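Local coordinates for protein endoglucanase (Clostridium thermocellum, PDB 2YIK) that probably hydrolyses the beta-1,4 linkages of cellulose, as a cellulosomal glycoside hydrolase of family 9, at residues Tyr40-Ala43 with Leu44-Ser47; Tyr139-Lys142 with Asp143-Arg146; Ser423-Asp426 with Tyr427-Lys431. All coordinates share one frame; numbering follows the deposited sequence.

In the fold
All three contacts are local, made between neighbouring turns of one helix or across a break in it. Interactions 1 and 3 are mostly buried, whereas interaction 2 is partly buried, with Asp143 and Arg146 exposed. Helix 499-516 is a shared neighbour of all three. Interaction 1 lies between the others: Leu44 CD1 packs 3.8 Å from Phe145 CE2 of interaction 2, and Tyr40 OH probably hydrogen-bonds Asp426 OD1 of interaction 3. Interactions 2 and 3 do not touch, their centres being about 22 Å apart. A lysine methylene lies over a tyrosine ring in interaction 1 and over a guanidinium group in interaction 2; in interaction 3 a lysine meets an aspartate through water.

Interaction 1: residues Tyr40-Ala43 with Leu44-Ser47; sequences YAKA and LQYS
Lys42 sets CE over one face of the Tyr46 ring, one turn further along helix 40-47, offset toward the rim near CZ. This is a CH-pi contact, with Lys42 CE 3.9 Å from the ring centroid of Tyr46 and 26° off the ring normal. Nearer the root of the chain, Lys42 CG comes within 3.7 Å of Tyr46 CE1, above and just outside the CD1-CE1 edge. Lys42 CG stands anti to the backbone N (chi1 173°) and every later torsion is extended, which carries the chain along the rim and brings NZ near the hydroxyl end. There one water accepts a weak hydrogen bond from Lys42 NZ and donates to Tyr46 OH at 3.0 Å. The main polar partners lie outside the helix: Lys42 NZ bonds Tyr442 O and makes a cation-pi contact with the ring of Tyr442, while Tyr46 OH bonds Asp524 OD2. Gln45 OE1, at the edge of the Tyr46 ring, accepts from the backbone N of Asp524.

Beneath the side chains run regular i to i+4 bonds; that from Tyr46 N to Lys42 O, 2.9 Å long, is nearly straight at 174°. Ser47 OG donates to Leu44 O over 2.7 Å. Ala41, Ala43 and Ser47 pack on helix 499-516 of the catalytic domain, which in family 9 is built on an (alpha/alpha)6 barrel. The lysine thus serves apolar and polar needs together: its CE methylene lies on an aromatic face, while its ammonium group and the phenol hydroxyl are both hydrogen-bonded at the far end.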
loop_
_atom_site.group_PDB
_atom_site.type_symbol
_atom_site.label_atom_id
_atom_site.label_comp_id
_atom_site.label_asym_id
_atom_site.label_seq_id
_atom_site.Cartn_x
_atom_site.Cartn_y
_atom_site.Cartn_z
ATOM N N TYR A 40 7.488 10.658 17.348
ATOM C CA TYR A 40 7.288 9.606 16.364
ATOM C C TYR A 40 6.448 8.434 16.843
ATOM O O TYR A 40 5.862 7.723 16.029
ATOM C CB TYR A 40 8.644 9.126 15.844
ATOM C CG TYR A 40 9.543 10.281 15.464
ATOM C CD1 TYR A 40 9.110 11.262 14.564
ATOM C CD2 TYR A 40 10.794 10.442 16.063
ATOM C CE1 TYR A 40 9.898 12.377 14.279
ATOM C CE2 TYR A 40 11.588 11.554 15.783
ATOM C CZ TYR A 40 11.134 12.515 14.899
ATOM O OH TYR A 40 11.914 13.620 14.669
ATOM N N ALA A 41 6.384 8.228 18.156
ATOM C CA ALA A 41 5.572 7.139 18.703
ATOM C C ALA A 41 4.110 7.496 18.485
ATOM O O ALA A 41 3.300 6.666 18.072
ATOM C CB ALA A 41 5.850 6.953 20.197
ATOM N N LYS A 42 3.777 8.749 18.760
ATOM C CA LYS A 42 2.416 9.226 18.581
ATOM C C LYS A 42 2.086 9.301 17.091
ATOM O O LYS A 42 0.949 9.060 16.684
ATOM C CB LYS A 42 2.261 10.606 19.221
ATOM C CG LYS A 42 0.918 11.259 18.948
ATOM C CD LYS A 42 0.814 12.659 19.561
ATOM C CE LYS A 42 -0.373 13.411 18.960
ATOM N NZ LYS A 42 -0.623 14.722 19.625
ATOM N N ALA A 43 3.081 9.640 16.276
ATOM C CA ALA A 43 2.870 9.738 14.834
ATOM C C ALA A 43 2.509 8.359 14.286
ATOM O O ALA A 43 1.606 8.219 13.460
ATOM C CB ALA A 43 4.126 10.267 14.159
ATOM N N LEU A 44 3.217 7.340 14.760
ATOM C CA LEU A 44 2.958 5.965 14.341
ATOM C C LEU A 44 1.537 5.591 14.749
ATOM O O LEU A 44 0.749 5.092 13.942
ATOM C CB LEU A 44 3.953 5.004 15.005
ATOM C CG LEU A 44 3.681 3.512 14.780
ATOM C CD1 LEU A 44 3.697 3.219 13.283
ATOM C CD2 LEU A 44 4.726 2.662 15.497
ATOM N N GLN A 45 1.215 5.835 16.016
ATOM C CA GLN A 45 -0.113 5.532 16.530
ATOM C C GLN A 45 -1.190 6.160 15.662
ATOM O O GLN A 45 -2.087 5.473 15.170
ATOM C CB GLN A 45 -0.253 6.041 17.965
ATOM C CG GLN A 45 -1.683 6.080 18.464
ATOM C CD GLN A 45 -1.818 6.774 19.815
ATOM O OE1 GLN A 45 -1.184 7.802 20.064
ATOM N NE2 GLN A 45 -2.658 6.224 20.685
ATOM N N TYR A 46 -1.099 7.472 15.476
ATOM C CA TYR A 46 -2.071 8.193 14.671
ATOM C C TYR A 46 -2.136 7.747 13.210
ATOM O O TYR A 46 -3.225 7.617 12.651
ATOM C CB TYR A 46 -1.784 9.698 14.727
ATOM C CG TYR A 46 -2.376 10.409 15.927
ATOM C CD1 TYR A 46 -2.186 9.918 17.217
ATOM C CD2 TYR A 46 -3.108 11.585 15.771
ATOM C CE1 TYR A 46 -2.709 10.577 18.321
ATOM C CE2 TYR A 46 -3.639 12.256 16.870
ATOM C CZ TYR A 46 -3.434 11.747 18.143
ATOM O OH TYR A 46 -3.940 12.411 19.239
ATOM N N SER A 47 -0.980 7.504 12.597
ATOM C CA SER A 47 -0.931 7.122 11.182
ATOM C C SER A 47 -1.885 6.015 10.735
ATOM O O SER A 47 -2.437 6.087 9.639
ATOM C CB SER A 47 0.506 6.748 10.765
ATOM O OG SER A 47 0.913 5.497 11.291
HETATM O O HOH W 1 -3.978 15.448 19.028
#

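Interaction 2: residues Tyr139-Lys142 with Asp143-Arg146; sequences YEFK and DQFR
Lys142 and Arg146 run side by side and point the same way, with apolar carbon set against a flat cation. Lys142 CD lies over one face of the Arg146 guanidinium, offset toward its rim, 3.5 Å from Arg146 NH2. The lysine chain bends at chi3 (-68°), and Lys142 NZ and Arg146 NH2 end 5.8 Å apart. Lys142 also makes a cation-pi contact with Tyr138.

Phe141 meets two side chains of the next turn. Its carbonyl O lies at the edge of the Phe145 ring, near the ring plane and 3.2 Å from Phe145 CD1. Gln144, bent at chi2, brings OE1 beside Phe141 CB, 3.5 Å away, its amide plane 67° from the phenyl ring; the same OE1 accepts a hydrogen bond from Arg514 NH1.

Backbone bonds bridge the break in the helix. Phe141 leaves helical geometry after helix 124-140 and takes the N-cap position of helix 142-147. Its O receives two weak bonds, from Gln144 N and Phe145 N. A stronger i to i+4 bond follows, from Arg146 N to Lys142 O at 3.0 Å and 163°. A water donates to Glu140 O and accepts from Asp143 N, 3.1 Å from each, bridging the ends of the two helices.

Around this junction in the largely helical catalytic domain, Phe141 packs on both helix 392-408 and helix 499-516. Phe145 reaches helices 499-516 and 151-167 and meets Tyr138 edge-to-face, while Lys142 touches Asn232 of helix 216-233 and Arg146 touches Ala151 of helix 151-167.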
loop_
_atom_site.group_PDB
_atom_site.type_symbol
_atom_site.label_atom_id
_atom_site.label_comp_id
_atom_site.label_asym_id
_atom_site.label_seq_id
_atom_site.Cartn_x
_atom_site.Cartn_y
_atom_site.Cartn_z
ATOM N N TYR A 139 6.805 -5.569 8.942
ATOM C CA TYR A 139 7.799 -6.635 8.900
ATOM C C TYR A 139 9.180 -6.127 9.320
ATOM O O TYR A 139 9.878 -6.786 10.089
ATOM C CB TYR A 139 7.874 -7.222 7.486
ATOM C CG TYR A 139 9.055 -8.146 7.244
ATOM C CD1 TYR A 139 9.120 -9.418 7.823
ATOM C CD2 TYR A 139 10.116 -7.735 6.445
ATOM C CE1 TYR A 139 10.230 -10.261 7.603
ATOM C CE2 TYR A 139 11.222 -8.557 6.225
ATOM C CZ TYR A 139 11.277 -9.813 6.801
ATOM O OH TYR A 139 12.395 -10.597 6.567
ATOM N N GLU A 140 9.565 -4.955 8.817
ATOM C CA GLU A 140 10.866 -4.372 9.130
ATOM C C GLU A 140 10.985 -3.842 10.550
ATOM O O GLU A 140 11.986 -4.087 11.222
ATOM C CB GLU A 140 11.191 -3.209 8.181
ATOM C CG GLU A 140 11.337 -3.578 6.725
ATOM C CD GLU A 140 12.678 -4.208 6.393
ATOM O OE1 GLU A 140 13.518 -4.384 7.296
ATOM O OE2 GLU A 140 12.899 -4.527 5.214
ATOM N N PHE A 141 9.969 -3.117 11.004
ATOM C CA PHE A 141 10.019 -2.505 12.325
ATOM C C PHE A 141 9.020 -3.026 13.364
ATOM O O PHE A 141 8.512 -2.253 14.182
ATOM C CB PHE A 141 9.877 -0.981 12.162
ATOM C CG PHE A 141 10.805 -0.392 11.113
ATOM C CD1 PHE A 141 12.188 -0.518 11.233
ATOM C CD2 PHE A 141 10.290 0.258 9.991
ATOM C CE1 PHE A 141 13.047 -0.006 10.248
ATOM C CE2 PHE A 141 11.139 0.772 8.999
ATOM C CZ PHE A 141 12.520 0.638 9.130
ATOM N N LYS A 142 8.763 -4.333 13.356
ATOM C CA LYS A 142 7.822 -4.931 14.309
ATOM C C LYS A 142 8.176 -4.571 15.763
ATOM O O LYS A 142 7.289 -4.334 16.579
ATOM C CB LYS A 142 7.782 -6.464 14.147
ATOM C CG LYS A 142 6.470 -7.109 14.655
ATOM C CD LYS A 142 6.493 -8.653 14.722
ATOM C CE LYS A 142 6.546 -9.371 13.352
ATOM N NZ LYS A 142 6.181 -8.555 12.129
ATOM N N ASP A 143 9.468 -4.527 16.085
ATOM C CA ASP A 143 9.896 -4.197 17.448
ATOM C C ASP A 143 9.315 -2.877 17.932
ATOM O O ASP A 143 8.885 -2.767 19.076
ATOM C CB ASP A 143 11.419 -4.114 17.543
ATOM C CG ASP A 143 12.081 -5.460 17.419
ATOM O OD1 ASP A 143 11.417 -6.471 17.721
ATOM O OD2 ASP A 143 13.268 -5.508 17.036
ATOM N N GLN A 144 9.312 -1.879 17.053
ATOM C CA GLN A 144 8.794 -0.561 17.385
ATOM C C GLN A 144 7.281 -0.524 17.526
ATOM O O GLN A 144 6.762 0.210 18.362
ATOM C CB GLN A 144 9.254 0.468 16.352
ATOM C CG GLN A 144 10.722 0.869 16.481
ATOM C CD GLN A 144 11.689 -0.285 16.237
ATOM O OE1 GLN A 144 11.672 -0.915 15.179
ATOM N NE2 GLN A 144 12.549 -0.557 17.219
ATOM N N PHE A 145 6.569 -1.295 16.711
ATOM C CA PHE A 145 5.112 -1.344 16.822
ATOM C C PHE A 145 4.788 -1.950 18.196
ATOM O O PHE A 145 3.885 -1.497 18.902
ATOM C CB PHE A 145 4.511 -2.236 15.727
ATOM C CG PHE A 145 4.404 -1.575 14.374
ATOM C CD1 PHE A 145 5.498 -1.541 13.520
ATOM C CD2 PHE A 145 3.199 -1.026 13.940
ATOM C CE1 PHE A 145 5.396 -0.968 12.247
ATOM C CE2 PHE A 145 3.090 -0.452 12.665
ATOM C CZ PHE A 145 4.191 -0.427 11.823
ATOM N N ARG A 146 5.543 -2.977 18.568
ATOM C CA ARG A 146 5.333 -3.641 19.849
ATOM C C ARG A 146 5.685 -2.732 21.007
ATOM O O ARG A 146 4.893 -2.568 21.935
ATOM C CB ARG A 146 6.163 -4.923 19.925
ATOM C CG ARG A 146 5.535 -6.052 19.142
ATOM C CD ARG A 146 6.336 -7.336 19.192
ATOM N NE ARG A 146 5.637 -8.364 18.419
ATOM C CZ ARG A 146 6.066 -9.616 18.246
ATOM N NH1 ARG A 146 7.211 -10.015 18.797
ATOM N NH2 ARG A 146 5.342 -10.468 17.519
HETATM O O HOH W 2 11.863 -5.082 14.117
#

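Interaction 3: residues Ser423-Asp426 with Tyr427-Lys431; sequences SQMD and YLLGK
Lys431 lies against Asp426 at the end of helix 416-428, its CB pointing toward that turn. CB sits 3.2 Å from Asp426 O, directly above the carbonyl that its own backbone N also binds. CG stands anti to the backbone N (chi1 -163°) and the chain runs out extended, bringing CD to 4.2 Å from Asp426 CB. At the tip, NZ donates over 3.2 Å to a water, which in turn donates to Asp426 OD2 at 2.7 Å; the two charged ends, Lys431 NZ and Asp426 OD2, remain 4.9 Å apart. The other carboxylate oxygen of Asp426, OD1, is hydrogen-bonded to Tyr40 OH.

The backbone here forms a Schellman motif, which closes the C-terminus of the helix. Gly430 takes a positive phi of 134°, a backbone conformation in which a CB would collide with the carbonyl O of Leu429. Lys431 N bonds Asp426 O and Gly430 N bonds Tyr427 O, the two bonds directed back into the last turn.

Just before the glycine, Leu429 N donates to Met425 O at 2.8 Å and only weakly to Asp426 O. Its side chain crosses that of Met425, Leu429 CD1 lying 4.0 Å from Met425 CG. Met425 bends at chi2 and chi3 and packs on helix 499-516, touching Phe505, Ala508, Cys509 and Leu512. Tyr427 stacks on Tyr384 and its OH bonds Asp483 OD1.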
loop_
_atom_site.group_PDB
_atom_site.type_symbol
_atom_site.label_atom_id
_atom_site.label_comp_id
_atom_site.label_asym_id
_atom_site.label_seq_id
_atom_site.Cartn_x
_atom_site.Cartn_y
_atom_site.Cartn_z
ATOM N N SER A 423 14.655 14.848 9.261
ATOM C CA SER A 423 14.468 16.251 8.918
ATOM C C SER A 423 13.203 16.391 8.069
ATOM O O SER A 423 12.453 17.351 8.213
ATOM C CB SER A 423 15.686 16.799 8.159
ATOM O OG SER A 423 15.708 16.380 6.807
ATOM N N GLN A 424 12.954 15.419 7.199
ATOM C CA GLN A 424 11.775 15.471 6.347
ATOM C C GLN A 424 10.483 15.219 7.128
ATOM O O GLN A 424 9.480 15.896 6.895
ATOM C CB GLN A 424 11.915 14.477 5.187
ATOM C CG GLN A 424 13.059 14.800 4.216
ATOM C CD GLN A 424 13.009 16.231 3.692
ATOM O OE1 GLN A 424 13.823 17.080 4.075
ATOM N NE2 GLN A 424 12.051 16.505 2.817
ATOM N N MET A 425 10.494 14.260 8.053
ATOM C CA MET A 425 9.290 14.000 8.847
ATOM C C MET A 425 8.993 15.215 9.723
ATOM O O MET A 425 7.831 15.607 9.880
ATOM C CB MET A 425 9.454 12.769 9.741
ATOM C CG MET A 425 8.165 12.386 10.467
ATOM S SD MET A 425 6.821 11.990 9.302
ATOM C CE MET A 425 7.205 10.201 8.977
ATOM N N ASP A 426 10.038 15.810 10.293
ATOM C CA ASP A 426 9.839 16.993 11.129
ATOM C C ASP A 426 9.249 18.133 10.286
ATOM O O ASP A 426 8.424 18.902 10.785
ATOM C CB ASP A 426 11.150 17.428 11.800
ATOM C CG ASP A 426 11.596 16.466 12.895
ATOM O OD1 ASP A 426 10.844 15.518 13.216
ATOM O OD2 ASP A 426 12.702 16.660 13.444
ATOM N N TYR A 427 9.654 18.246 9.018
ATOM C CA TYR A 427 9.082 19.291 8.161
ATOM C C TYR A 427 7.589 19.003 8.025
ATOM O O TYR A 427 6.752 19.895 8.198
ATOM C CB TYR A 427 9.713 19.299 6.754
ATOM C CG TYR A 427 9.031 20.251 5.765
ATOM C CD1 TYR A 427 7.790 19.937 5.216
ATOM C CD2 TYR A 427 9.612 21.476 5.405
ATOM C CE1 TYR A 427 7.134 20.811 4.341
ATOM C CE2 TYR A 427 8.963 22.361 4.522
ATOM C CZ TYR A 427 7.720 22.021 3.999
ATOM O OH TYR A 427 7.036 22.877 3.154
ATOM N N LEU A 428 7.253 17.754 7.715
ATOM C CA LEU A 428 5.852 17.385 7.551
ATOM C C LEU A 428 5.045 17.515 8.840
ATOM O O LEU A 428 3.831 17.698 8.789
ATOM C CB LEU A 428 5.733 15.962 6.984
ATOM C CG LEU A 428 6.093 15.830 5.494
ATOM C CD1 LEU A 428 6.143 14.354 5.097
ATOM C CD2 LEU A 428 5.073 16.581 4.648
ATOM N N LEU A 429 5.707 17.438 9.990
ATOM C CA LEU A 429 5.004 17.571 11.259
ATOM C C LEU A 429 4.863 19.034 11.698
ATOM O O LEU A 429 4.277 19.312 12.739
ATOM C CB LEU A 429 5.708 16.751 12.352
ATOM C CG LEU A 429 5.642 15.222 12.199
ATOM C CD1 LEU A 429 6.370 14.549 13.358
ATOM C CD2 LEU A 429 4.183 14.768 12.153
ATOM N N GLY A 430 5.403 19.967 10.915
ATOM C CA GLY A 430 5.273 21.371 11.282
ATOM C C GLY A 430 6.501 22.268 11.209
ATOM O O GLY A 430 6.372 23.486 11.309
ATOM N N LYS A 431 7.685 21.683 11.047
ATOM C CA LYS A 431 8.921 22.458 10.968
ATOM C C LYS A 431 9.059 23.000 9.534
ATOM O O LYS A 431 9.935 22.582 8.771
ATOM C CB LYS A 431 10.101 21.556 11.337
ATOM C CG LYS A 431 11.377 22.282 11.683
ATOM C CD LYS A 431 12.289 21.390 12.518
ATOM C CE LYS A 431 13.634 22.061 12.758
ATOM N NZ LYS A 431 14.648 21.104 13.287
HETATM O O HOH W 3 14.680 18.074 12.174
#